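Local structure of glycoside hydrolase family 16 protein (Bacteroides ovatus, 7KR6) at residues Phe129-Asp134 / Gly143-Met148; Ile169-Ser174 / Asn225-Asp230; Glu179-Lys184 / His218-Ser223. The protein probably hydrolyses internal beta-glycosidic bonds of mixed-linkage beta-glucans, acting as a family 16 endo-glucanase. The protein carries 1 engineered substitution. All coordinates share one frame; numbering follows the deposited sequence.

How the contacts relate
The three contacts lie close together in the beta-sandwich of this family, their centres 11 to 12 Å apart. Strands 144-150, 164-171 and 179-186 are consecutive in the chain and antiparallel neighbours in one sheet; 144-150 serves contact 1, 164-171 contact 2 and 179-186 contact 3. Contact 1 is complete before contact 2 begins, whereas both segments of contact 3 fall between the two segments of contact 2. Backbone bonds join the contacts: Glu144 with His170, and Tyr171 with Glu179. In contact 1 Glu144 is covalently bound to the sugar, contact 2 borders it through His170, and contact 3 joins the strand that continues into the second subunit to the facing layer.

Contact 1: residues Phe129-Asp134 / Gly143-Met148. With G2F (2-deoxy-2-fluoro-alpha-D-glucopyranose), chain C.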
loop_
_atom_site.group_PDB
_atom_site.type_symbol
_atom_site.label_atom_id
_atom_site.label_comp_id
_atom_site.label_asym_id
_atom_site.label_seq_id
_atom_site.Cartn_x
_atom_site.Cartn_y
_atom_site.Cartn_z
ATOM N N PHE A 129 2.832 -4.384 -15.759
ATOM C CA PHE A 129 3.969 -3.995 -16.610
ATOM C C PHE A 129 5.022 -3.483 -15.644
ATOM O O PHE A 129 4.739 -2.479 -14.946
ATOM C CB PHE A 129 3.487 -2.929 -17.597
ATOM C CG PHE A 129 4.557 -2.207 -18.379
ATOM C CD1 PHE A 129 5.726 -2.853 -18.798
ATOM C CD2 PHE A 129 4.387 -0.882 -18.710
ATOM C CE1 PHE A 129 6.669 -2.158 -19.541
ATOM C CE2 PHE A 129 5.316 -0.187 -19.470
ATOM C CZ PHE A 129 6.465 -0.841 -19.877
ATOM N N TRP A 130 6.174 -4.135 -15.590
ATOM C CA TRP A 130 7.118 -3.871 -14.491
ATOM C C TRP A 130 8.549 -4.246 -14.874
ATOM O O TRP A 130 8.781 -4.670 -15.988
ATOM C CB TRP A 130 6.604 -4.593 -13.252
ATOM C CG TRP A 130 6.342 -6.062 -13.351
ATOM C CD1 TRP A 130 5.380 -6.702 -14.079
ATOM C CD2 TRP A 130 6.914 -7.062 -12.503
ATOM N NE1 TRP A 130 5.368 -8.032 -13.780
ATOM C CE2 TRP A 130 6.298 -8.278 -12.823
ATOM C CE3 TRP A 130 7.898 -7.047 -11.506
ATOM C CZ2 TRP A 130 6.586 -9.449 -12.134
ATOM C CZ3 TRP A 130 8.184 -8.212 -10.850
ATOM C CH2 TRP A 130 7.547 -9.392 -11.160
ATOM N N MET A 131 9.471 -3.979 -13.957
ATOM C CA MET A 131 10.914 -4.122 -14.224
ATOM C C MET A 131 11.580 -4.642 -12.962
ATOM O O MET A 131 11.119 -4.296 -11.845
ATOM C CB MET A 131 11.517 -2.776 -14.634
ATOM C CG MET A 131 10.991 -2.233 -15.920
ATOM S SD MET A 131 11.401 -0.496 -16.153
ATOM C CE MET A 131 13.147 -0.335 -15.743
ATOM N N MET A 132 12.639 -5.439 -13.115
ATOM C CA MET A 132 13.507 -5.776 -11.957
ATOM C C MET A 132 14.961 -5.619 -12.359
ATOM O O MET A 132 15.266 -5.649 -13.549
ATOM C CB MET A 132 13.300 -7.191 -11.423
ATOM C CG MET A 132 11.981 -7.382 -10.654
ATOM S SD MET A 132 11.773 -8.959 -9.820
ATOM C CE MET A 132 11.261 -10.021 -11.151
ATOM N N GLY A 133 15.814 -5.472 -11.364
ATOM C CA GLY A 133 17.255 -5.344 -11.615
ATOM C C GLY A 133 17.828 -6.568 -12.300
ATOM O O GLY A 133 17.561 -7.689 -11.912
ATOM N N ASP A 134 18.612 -6.328 -13.345
ATOM C CA ASP A 134 19.234 -7.378 -14.210
ATOM C C ASP A 134 20.529 -7.847 -13.535
ATOM O O ASP A 134 21.616 -7.523 -14.054
ATOM C CB ASP A 134 19.408 -6.810 -15.610
ATOM C CG ASP A 134 19.829 -7.832 -16.656
ATOM O OD1 ASP A 134 19.394 -8.982 -16.539
ATOM O OD2 ASP A 134 20.641 -7.454 -17.549
ATOM N N GLY A 143 15.726 -4.987 -6.737
ATOM C CA GLY A 143 14.904 -3.802 -7.025
ATOM C C GLY A 143 13.753 -4.173 -7.940
ATOM O O GLY A 143 13.880 -5.065 -8.798
ATOM N N GLU A 144 12.607 -3.530 -7.742
ATOM C CA GLU A 144 11.430 -3.752 -8.582
ATOM C C GLU A 144 10.747 -2.396 -8.807
ATOM O O GLU A 144 10.559 -1.614 -7.811
ATOM C CB GLU A 144 10.454 -4.718 -7.929
ATOM C CG GLU A 144 9.441 -5.320 -8.863
ATOM C CD GLU A 144 7.997 -5.071 -8.481
ATOM O OE1 GLU A 144 7.256 -6.065 -8.303
ATOM O OE2 GLU A 144 7.635 -3.880 -8.279
ATOM N N ILE A 145 10.412 -2.124 -10.056
ATOM C CA ILE A 145 9.563 -0.963 -10.445
ATOM C C ILE A 145 8.291 -1.537 -11.032
ATOM O O ILE A 145 8.357 -2.214 -12.052
ATOM C CB ILE A 145 10.241 -0.014 -11.435
ATOM C CG1 ILE A 145 11.628 0.416 -10.964
ATOM C CG2 ILE A 145 9.325 1.158 -11.665
ATOM C CD1 ILE A 145 12.408 1.093 -12.046
ATOM N N ASP A 146 7.177 -1.296 -10.355
ATOM C CA ASP A 146 5.845 -1.668 -10.855
ATOM C C ASP A 146 5.319 -0.436 -11.569
ATOM O O ASP A 146 4.806 0.453 -10.914
ATOM C CB ASP A 146 4.999 -2.238 -9.744
ATOM C CG ASP A 146 3.715 -2.850 -10.197
ATOM O OD1 ASP A 146 3.583 -3.121 -11.427
ATOM O OD2 ASP A 146 2.916 -3.150 -9.227
ATOM N N ILE A 147 5.451 -0.405 -12.899
ATOM C CA ILE A 147 5.090 0.802 -13.676
ATOM C C ILE A 147 3.560 0.950 -13.607
ATOM O O ILE A 147 3.050 2.034 -13.291
ATOM C CB ILE A 147 5.583 0.738 -15.129
ATOM C CG1 ILE A 147 7.109 0.683 -15.208
ATOM C CG2 ILE A 147 5.037 1.910 -15.919
ATOM C CD1 ILE A 147 7.625 0.341 -16.565
ATOM N N MET A 148 2.883 -0.142 -13.880
ATOM C CA MET A 148 1.406 -0.156 -13.821
ATOM C C MET A 148 0.978 -1.538 -13.364
ATOM O O MET A 148 1.497 -2.535 -13.836
ATOM C CB MET A 148 0.840 0.160 -15.211
ATOM C CG MET A 148 -0.686 -0.018 -15.407
ATOM S SD MET A 148 -1.258 -1.716 -15.615
ATOM C CE MET A 148 -0.653 -2.114 -17.257
HETATM C C1 G2F C . 5.932 -5.956 -7.786
HETATM C C2 G2F C . 5.819 -7.032 -6.763
HETATM C C3 G2F C . 5.792 -8.407 -7.397
HETATM C C4 G2F C . 4.615 -8.458 -8.340
HETATM C C5 G2F C . 4.853 -7.348 -9.410
HETATM C C6 G2F C . 3.847 -7.255 -10.534
HETATM O O3 G2F C . 5.720 -9.412 -6.392
HETATM O O4 G2F C . 4.552 -9.812 -8.912
HETATM O O5 G2F C . 4.939 -6.035 -8.821
HETATM O O6 G2F C . 2.480 -7.211 -9.978
HETATM F F2 G2F C . 6.855 -6.852 -5.796
#
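The carbonyl oxygen of Phe129 is gripped by two successive amides of the partner strand. Met148 N donates to Phe129 O at 3.2 Å, while the bond from Ile147 N to the same oxygen is weak, with only 128° at the hydrogen. Two residues, Ile147 and Met148, thus stand across from the single Phe129, a classic beta bulge, and the register shifts by one residue there. Past the bulge the antiparallel pairing is regular: Met131 N reaches Ile145 O at 2.8 Å and Ile145 N bonds back to Met131 O.

The bulge turns Ile147 toward Phe129. Its CD1 lies over the phenyl face, 3.8 Å from the centroid of the Phe129 ring and 16° off the normal, a CH-pi contact. Met131 and Ile145 run side by side on the same face of the sheet, and Met131 SD also touches Ile147 CD1 at 3.9 Å.

Trp130, Met132, Glu144 and Asp146 line the other face, where the sugar sits. Glu144 OE1 is bonded covalently to C1 of the fluoroglucose (1.4 Å), consistent with a trapped glycosyl-enzyme in which Glu144 is the nucleophile. Trp130 CG sits between the backbone N and carbonyl carbon (chi1 55°), which brings an indole face against the sugar C6, 3.5 Å from Trp130 CE2. Asn237 holds the indole NE1. Glu144 OE1 also approaches Trp130 CE3 obliquely at 3.4 Å, and Asp146 OD2 stands 3.5 Å from the sugar O5. Glu144 and Asp146 match the first two acidic positions of the E-x-D-x-x-E motif of laminarinase-like family 16 enzymes, and the bulge at Ile147 and Met148 is probably the one expected in that strand.

Strands 125-133 and 144-150 form a beta hairpin in the family's jelly-roll sandwich, flanked by strands 232-240 and 164-171, while the Phe129 and Met131 face packs against strands 112-117 and 197-203.

Contact 2: residues Ile169-Ser174 / Asn225-Asp230; sequences IHYGPS and NTYFHD. With G2F (2-deoxy-2-fluoro-alpha-D-glucopyranose), chain C.
The Tyr171 ring carries the Asn225 amide on one face: ND2 stands over the ring centre, 3.4 Å from Tyr171 CZ, with amide and ring planes 72° apart. The Tyr227 ring receives backbone instead, with Gly172 N above its centre, 3.6 Å from Tyr227 CZ, and Asn225 OD1 in plane at its edge. Phe228 presents its edge to two groups, Tyr171 CD1 (3.8 Å from Phe228 CE2) and His170 O (3.6 Å from Phe228 CZ). The Tyr171 and Phe228 planes are steeply inclined, but the pair is oblique and fits no standard stacking class.

With chi1 at 56° the Tyr171 ring is tucked over its own main chain, which turns a ring face to Asn225 ND2 while CB packs on Tyr227 CG at 3.6 Å. The amide is oriented by its own turn: Asn225 OD1 accepts from Tyr227 N at 3.3 Å, an Asx turn in the loop between strands 215-221 and 232-240. That loop thus packs against the end of strand 164-171 of the family 16 sandwich, through apolar and ring contacts. Ile169 CB adds a contact to Phe228 CZ at 3.7 Å.

His170 points away from the loop, to the sugar side of its strand, where F2 of the fluoroglucose stands over the imidazole centre, 3.3 Å from His170 NE2. His178 is hydrogen-bonded to the ND1 of that ring.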
loop_
_atom_site.group_PDB
_atom_site.type_symbol
_atom_site.label_atom_id
_atom_site.label_comp_id
_atom_site.label_asym_id
_atom_site.label_seq_id
_atom_site.Cartn_x
_atom_site.Cartn_y
_atom_site.Cartn_z
ATOM N N ILE A 169 7.406 0.860 -5.943
ATOM C CA ILE A 169 8.811 0.393 -5.969
ATOM C C ILE A 169 9.021 -0.496 -4.753
ATOM O O ILE A 169 8.504 -0.203 -3.651
ATOM C CB ILE A 169 9.861 1.532 -6.092
ATOM C CG1 ILE A 169 9.701 2.631 -5.034
ATOM C CG2 ILE A 169 9.870 2.123 -7.498
ATOM C CD1 ILE A 169 10.840 3.652 -5.032
ATOM N N HIS A 170 9.810 -1.545 -4.924
ATOM C CA HIS A 170 10.205 -2.481 -3.859
ATOM C C HIS A 170 11.734 -2.599 -3.861
ATOM O O HIS A 170 12.325 -2.647 -4.929
ATOM C CB HIS A 170 9.595 -3.846 -4.084
ATOM C CG HIS A 170 8.112 -3.879 -4.173
ATOM N ND1 HIS A 170 7.333 -4.448 -3.175
ATOM C CD2 HIS A 170 7.283 -3.463 -5.143
ATOM C CE1 HIS A 170 6.077 -4.380 -3.551
ATOM N NE2 HIS A 170 6.006 -3.789 -4.752
ATOM N N TYR A 171 12.329 -2.677 -2.688
ATOM C CA TYR A 171 13.792 -2.642 -2.537
ATOM C C TYR A 171 14.135 -3.095 -1.123
ATOM O O TYR A 171 13.259 -3.499 -0.351
ATOM C CB TYR A 171 14.272 -1.239 -2.921
ATOM C CG TYR A 171 13.636 -0.118 -2.150
ATOM C CD1 TYR A 171 12.428 0.419 -2.554
ATOM C CD2 TYR A 171 14.215 0.416 -0.997
ATOM C CE1 TYR A 171 11.803 1.422 -1.833
ATOM C CE2 TYR A 171 13.630 1.448 -0.287
ATOM C CZ TYR A 171 12.403 1.963 -0.703
ATOM O OH TYR A 171 11.824 3.002 0.004
ATOM N N GLY A 172 15.430 -3.118 -0.821
ATOM C CA GLY A 172 15.927 -3.564 0.498
ATOM C C GLY A 172 16.779 -4.805 0.339
ATOM O O GLY A 172 16.713 -5.471 -0.685
ATOM N N PRO A 173 17.682 -5.061 1.314
ATOM C CA PRO A 173 18.695 -6.084 1.111
ATOM C C PRO A 173 18.241 -7.544 1.191
ATOM O O PRO A 173 19.030 -8.417 0.740
ATOM C CB PRO A 173 19.741 -5.763 2.195
ATOM C CG PRO A 173 18.973 -5.026 3.266
ATOM C CD PRO A 173 17.900 -4.245 2.508
ATOM N N SER A 174 17.032 -7.822 1.678
ATOM C CA SER A 174 16.474 -9.185 1.787
ATOM C C SER A 174 14.962 -9.087 1.937
ATOM O O SER A 174 14.497 -7.980 2.212
ATOM C CB SER A 174 17.053 -9.882 3.002
ATOM O OG SER A 174 16.470 -9.295 4.155
ATOM N N ASN A 225 18.077 6.448 -3.215
ATOM C CA ASN A 225 17.638 5.037 -3.192
ATOM C C ASN A 225 18.578 4.217 -4.066
ATOM O O ASN A 225 18.473 4.278 -5.268
ATOM C CB ASN A 225 16.202 4.887 -3.692
ATOM C CG ASN A 225 15.661 3.537 -3.318
ATOM O OD1 ASN A 225 16.404 2.558 -3.311
ATOM N ND2 ASN A 225 14.368 3.490 -2.999
ATOM N N THR A 226 19.516 3.505 -3.447
ATOM C CA THR A 226 20.627 2.853 -4.147
ATOM C C THR A 226 20.155 1.715 -5.052
ATOM O O THR A 226 20.976 1.303 -5.880
ATOM C CB THR A 226 21.651 2.309 -3.145
ATOM O OG1 THR A 226 21.057 1.351 -2.273
ATOM C CG2 THR A 226 22.348 3.414 -2.404
ATOM N N TYR A 227 18.895 1.279 -4.966
ATOM C CA TYR A 227 18.392 0.126 -5.745
ATOM C C TYR A 227 17.937 0.473 -7.179
ATOM O O TYR A 227 17.563 -0.499 -7.915
ATOM C CB TYR A 227 17.286 -0.548 -4.951
ATOM C CG TYR A 227 17.819 -1.232 -3.716
ATOM C CD1 TYR A 227 17.976 -0.551 -2.518
ATOM C CD2 TYR A 227 18.251 -2.544 -3.801
ATOM C CE1 TYR A 227 18.513 -1.192 -1.409
ATOM C CE2 TYR A 227 18.795 -3.202 -2.707
ATOM C CZ TYR A 227 18.939 -2.514 -1.510
ATOM O OH TYR A 227 19.495 -3.145 -0.434
ATOM N N PHE A 228 17.983 1.752 -7.607
ATOM C CA PHE A 228 17.403 2.149 -8.915
ATOM C C PHE A 228 18.378 2.885 -9.811
ATOM O O PHE A 228 18.012 3.814 -10.527
ATOM C CB PHE A 228 16.114 2.931 -8.641
ATOM C CG PHE A 228 15.126 2.068 -7.895
ATOM C CD1 PHE A 228 14.388 1.104 -8.573
ATOM C CD2 PHE A 228 14.980 2.181 -6.518
ATOM C CE1 PHE A 228 13.527 0.266 -7.870
ATOM C CE2 PHE A 228 14.144 1.318 -5.828
ATOM C CZ PHE A 228 13.403 0.375 -6.511
ATOM N N HIS A 229 19.627 2.372 -9.868
ATOM C CA HIS A 229 20.751 3.063 -10.555
ATOM C C HIS A 229 21.635 2.061 -11.312
ATOM O O HIS A 229 22.843 2.366 -11.528
ATOM C CB HIS A 229 21.542 3.910 -9.570
ATOM C CG HIS A 229 20.673 4.922 -8.907
ATOM N ND1 HIS A 229 20.297 6.109 -9.504
ATOM C CD2 HIS A 229 20.064 4.872 -7.714
ATOM C CE1 HIS A 229 19.483 6.750 -8.681
ATOM N NE2 HIS A 229 19.342 6.024 -7.569
ATOM N N ASP A 230 21.043 0.958 -11.750
ATOM C CA ASP A 230 21.735 -0.105 -12.511
ATOM C C ASP A 230 20.741 -0.606 -13.553
ATOM O O ASP A 230 19.578 -0.236 -13.458
ATOM C CB ASP A 230 22.250 -1.177 -11.548
ATOM C CG ASP A 230 23.412 -0.694 -10.680
ATOM O OD1 ASP A 230 24.542 -0.515 -11.220
ATOM O OD2 ASP A 230 23.217 -0.517 -9.467
HETATM C C1 G2F C . 5.932 -5.956 -7.786
HETATM C C2 G2F C . 5.819 -7.032 -6.763
HETATM C C3 G2F C . 5.792 -8.407 -7.397
HETATM C C4 G2F C . 4.615 -8.458 -8.340
HETATM C C5 G2F C . 4.853 -7.348 -9.410
HETATM C C6 G2F C . 3.847 -7.255 -10.534
HETATM O O3 G2F C . 5.720 -9.412 -6.392
HETATM O O4 G2F C . 4.552 -9.812 -8.912
HETATM O O5 G2F C . 4.939 -6.035 -8.821
HETATM O O6 G2F C . 2.480 -7.211 -9.978
HETATM F F2 G2F C . 6.855 -6.852 -5.796
#

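Contact 3: residues Glu179-Lys184 / His218-Ser223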
loop_
_atom_site.group_PDB
_atom_site.type_symbol
_atom_site.label_atom_id
_atom_site.label_comp_id
_atom_site.label_asym_id
_atom_site.label_seq_id
_atom_site.Cartn_x
_atom_site.Cartn_y
_atom_site.Cartn_z
ATOM N N GLU A 179 11.346 -3.154 1.728
ATOM C CA GLU A 179 10.766 -1.796 1.810
ATOM C C GLU A 179 9.889 -1.620 0.580
ATOM O O GLU A 179 10.302 -2.046 -0.494
ATOM C CB GLU A 179 11.874 -0.739 1.824
ATOM C CG GLU A 179 12.733 -0.823 3.088
ATOM C CD GLU A 179 13.794 0.261 3.108
ATOM O OE1 GLU A 179 13.484 1.413 2.983
ATOM O OE2 GLU A 179 14.987 -0.085 3.191
ATOM N N GLN A 180 8.795 -0.872 0.707
ATOM C CA GLN A 180 7.888 -0.663 -0.428
ATOM C C GLN A 180 7.361 0.765 -0.342
ATOM O O GLN A 180 7.003 1.200 0.782
ATOM C CB GLN A 180 6.702 -1.629 -0.382
ATOM C CG GLN A 180 5.700 -1.383 -1.492
ATOM C CD GLN A 180 4.484 -2.269 -1.477
ATOM O OE1 GLN A 180 3.633 -2.162 -2.371
ATOM N NE2 GLN A 180 4.462 -3.216 -0.558
ATOM N N GLN A 181 7.318 1.430 -1.481
ATOM C CA GLN A 181 6.523 2.665 -1.685
ATOM C C GLN A 181 5.432 2.371 -2.692
ATOM O O GLN A 181 5.685 1.686 -3.686
ATOM C CB GLN A 181 7.383 3.825 -2.164
ATOM C CG GLN A 181 8.434 4.258 -1.157
ATOM C CD GLN A 181 9.329 5.327 -1.708
ATOM O OE1 GLN A 181 8.869 6.314 -2.263
ATOM N NE2 GLN A 181 10.634 5.161 -1.546
ATOM N N TYR A 182 4.208 2.811 -2.477
ATOM C CA TYR A 182 3.236 2.760 -3.599
ATOM C C TYR A 182 2.327 3.983 -3.575
ATOM O O TYR A 182 2.276 4.758 -2.615
ATOM C CB TYR A 182 2.412 1.465 -3.658
ATOM C CG TYR A 182 1.253 1.334 -2.687
ATOM C CD1 TYR A 182 0.119 2.133 -2.769
ATOM C CD2 TYR A 182 1.244 0.319 -1.752
ATOM C CE1 TYR A 182 -0.951 1.962 -1.901
ATOM C CE2 TYR A 182 0.174 0.115 -0.891
ATOM C CZ TYR A 182 -0.920 0.949 -0.956
ATOM O OH TYR A 182 -1.971 0.737 -0.112
ATOM N N TYR A 183 1.696 4.137 -4.716
ATOM C CA TYR A 183 0.688 5.174 -5.046
ATOM C C TYR A 183 -0.467 4.465 -5.735
ATOM O O TYR A 183 -0.258 3.613 -6.617
ATOM C CB TYR A 183 1.300 6.312 -5.842
ATOM C CG TYR A 183 0.331 7.304 -6.398
ATOM C CD1 TYR A 183 -0.317 8.184 -5.551
ATOM C CD2 TYR A 183 -0.041 7.319 -7.731
ATOM C CE1 TYR A 183 -1.226 9.124 -6.011
ATOM C CE2 TYR A 183 -0.900 8.290 -8.207
ATOM C CZ TYR A 183 -1.500 9.192 -7.357
ATOM O OH TYR A 183 -2.399 10.136 -7.815
ATOM N N LYS A 184 -1.692 4.875 -5.403
ATOM C CA LYS A 184 -2.909 4.357 -6.022
ATOM C C LYS A 184 -3.831 5.539 -6.253
ATOM O O LYS A 184 -4.017 6.343 -5.343
ATOM C CB LYS A 184 -3.637 3.352 -5.103
ATOM N N HIS A 218 2.445 9.751 -11.420
ATOM C CA HIS A 218 3.144 9.770 -10.110
ATOM C C HIS A 218 4.660 9.837 -10.329
ATOM O O HIS A 218 5.123 9.299 -11.351
ATOM C CB HIS A 218 2.787 8.549 -9.264
ATOM C CG HIS A 218 3.305 8.669 -7.884
ATOM N ND1 HIS A 218 2.867 9.640 -7.018
ATOM C CD2 HIS A 218 4.212 7.942 -7.210
ATOM C CE1 HIS A 218 3.510 9.504 -5.868
ATOM N NE2 HIS A 218 4.344 8.479 -5.964
ATOM N N THR A 219 5.371 10.436 -9.378
ATOM C CA THR A 219 6.856 10.441 -9.344
ATOM C C THR A 219 7.299 9.850 -7.991
ATOM O O THR A 219 6.826 10.329 -6.925
ATOM C CB THR A 219 7.403 11.857 -9.569
ATOM O OG1 THR A 219 6.980 12.317 -10.849
ATOM C CG2 THR A 219 8.910 11.900 -9.435
ATOM N N PHE A 220 8.238 8.895 -8.063
ATOM C CA PHE A 220 9.034 8.430 -6.913
ATOM C C PHE A 220 10.405 9.098 -6.967
ATOM O O PHE A 220 11.070 9.079 -8.003
ATOM C CB PHE A 220 9.192 6.913 -6.932
ATOM C CG PHE A 220 7.925 6.112 -6.887
ATOM C CD1 PHE A 220 7.288 5.909 -5.676
ATOM C CD2 PHE A 220 7.420 5.526 -8.026
ATOM C CE1 PHE A 220 6.144 5.147 -5.594
ATOM C CE2 PHE A 220 6.267 4.760 -7.944
ATOM C CZ PHE A 220 5.658 4.556 -6.729
ATOM N N ASP A 221 10.829 9.622 -5.827
ATOM C CA ASP A 221 12.195 10.158 -5.599
ATOM C C ASP A 221 13.140 8.990 -5.369
ATOM O O ASP A 221 12.962 8.277 -4.387
ATOM C CB ASP A 221 12.190 11.087 -4.408
ATOM C CG ASP A 221 13.545 11.660 -4.036
ATOM O OD1 ASP A 221 14.513 11.449 -4.761
ATOM O OD2 ASP A 221 13.559 12.399 -3.048
ATOM N N ILE A 222 14.135 8.812 -6.227
ATOM C CA ILE A 222 15.130 7.721 -6.028
ATOM C C ILE A 222 16.530 8.296 -5.836
ATOM O O ILE A 222 17.470 7.475 -5.918
ATOM C CB ILE A 222 15.102 6.748 -7.216
ATOM C CG1 ILE A 222 15.324 7.416 -8.587
ATOM C CG2 ILE A 222 13.807 5.922 -7.192
ATOM C CD1 ILE A 222 15.772 6.490 -9.701
ATOM N N SER A 223 16.653 9.610 -5.712
ATOM C CA SER A 223 17.977 10.291 -5.587
ATOM C C SER A 223 18.861 9.565 -4.584
ATOM O O SER A 223 20.067 9.379 -4.898
ATOM C CB SER A 223 17.814 11.765 -5.243
ATOM O OG SER A 223 17.100 11.907 -4.032
HETATM O O HOH W 1 13.074 6.139 -2.667
HETATM O O HOH W 2 9.217 8.962 -3.516
#
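Tyr183 and His218 lie almost flat against each other, their planes only 11° apart and the ring centroids separated by 4.3 Å, an offset stack. The offset places Tyr183 CB over the middle of the imidazole, 3.6 Å from the His218 ring centroid, as a CH-pi contact, and His218 ND1 over the rim of the phenol. His218 CB in turn closes to 3.4 Å from Tyr183 CD2, and the two side chains cross at a slant. Phe220 extends the cluster: His218 CD2 sits above the centre of its ring, while Phe220 CD1 lies in plane at the imidazole edge.

Gln181 and Phe220 run antiparallel alongside each other, the amide turned 74° from the ring plane, and Gln181 OE1 meets the phenyl edge 3.8 Å from Phe220 CD1. The axes of segments 179-184 and 218-221 come no closer than 8.7 Å, which excludes direct backbone pairing; strands 179-186 and 215-221 belong to facing layers of the family's beta-sandwich and meet through side chains.

Two waters tie the Gln181 amide to the Asp221 backbone. One accepts from Gln181 NE2 at 2.9 Å and donates to Asp221 O; the other donates to Gln181 OE1 at 3.0 Å and accepts from Asp221 N. Gln181 NE2 is also hydrogen-bonded to Tyr171 OH. Ser223 N to Asp221 OD1 (3.0 Å) makes an Asx turn as the strand ends, and Ser223 OG donates to the same oxygen. Strand 179-186 pairs antiparallel with a strand of the second subunit; Glu179 of that subunit is hydrogen-bonded to Tyr183 OH, and its Tyr182 stacks on Tyr182 of this chain.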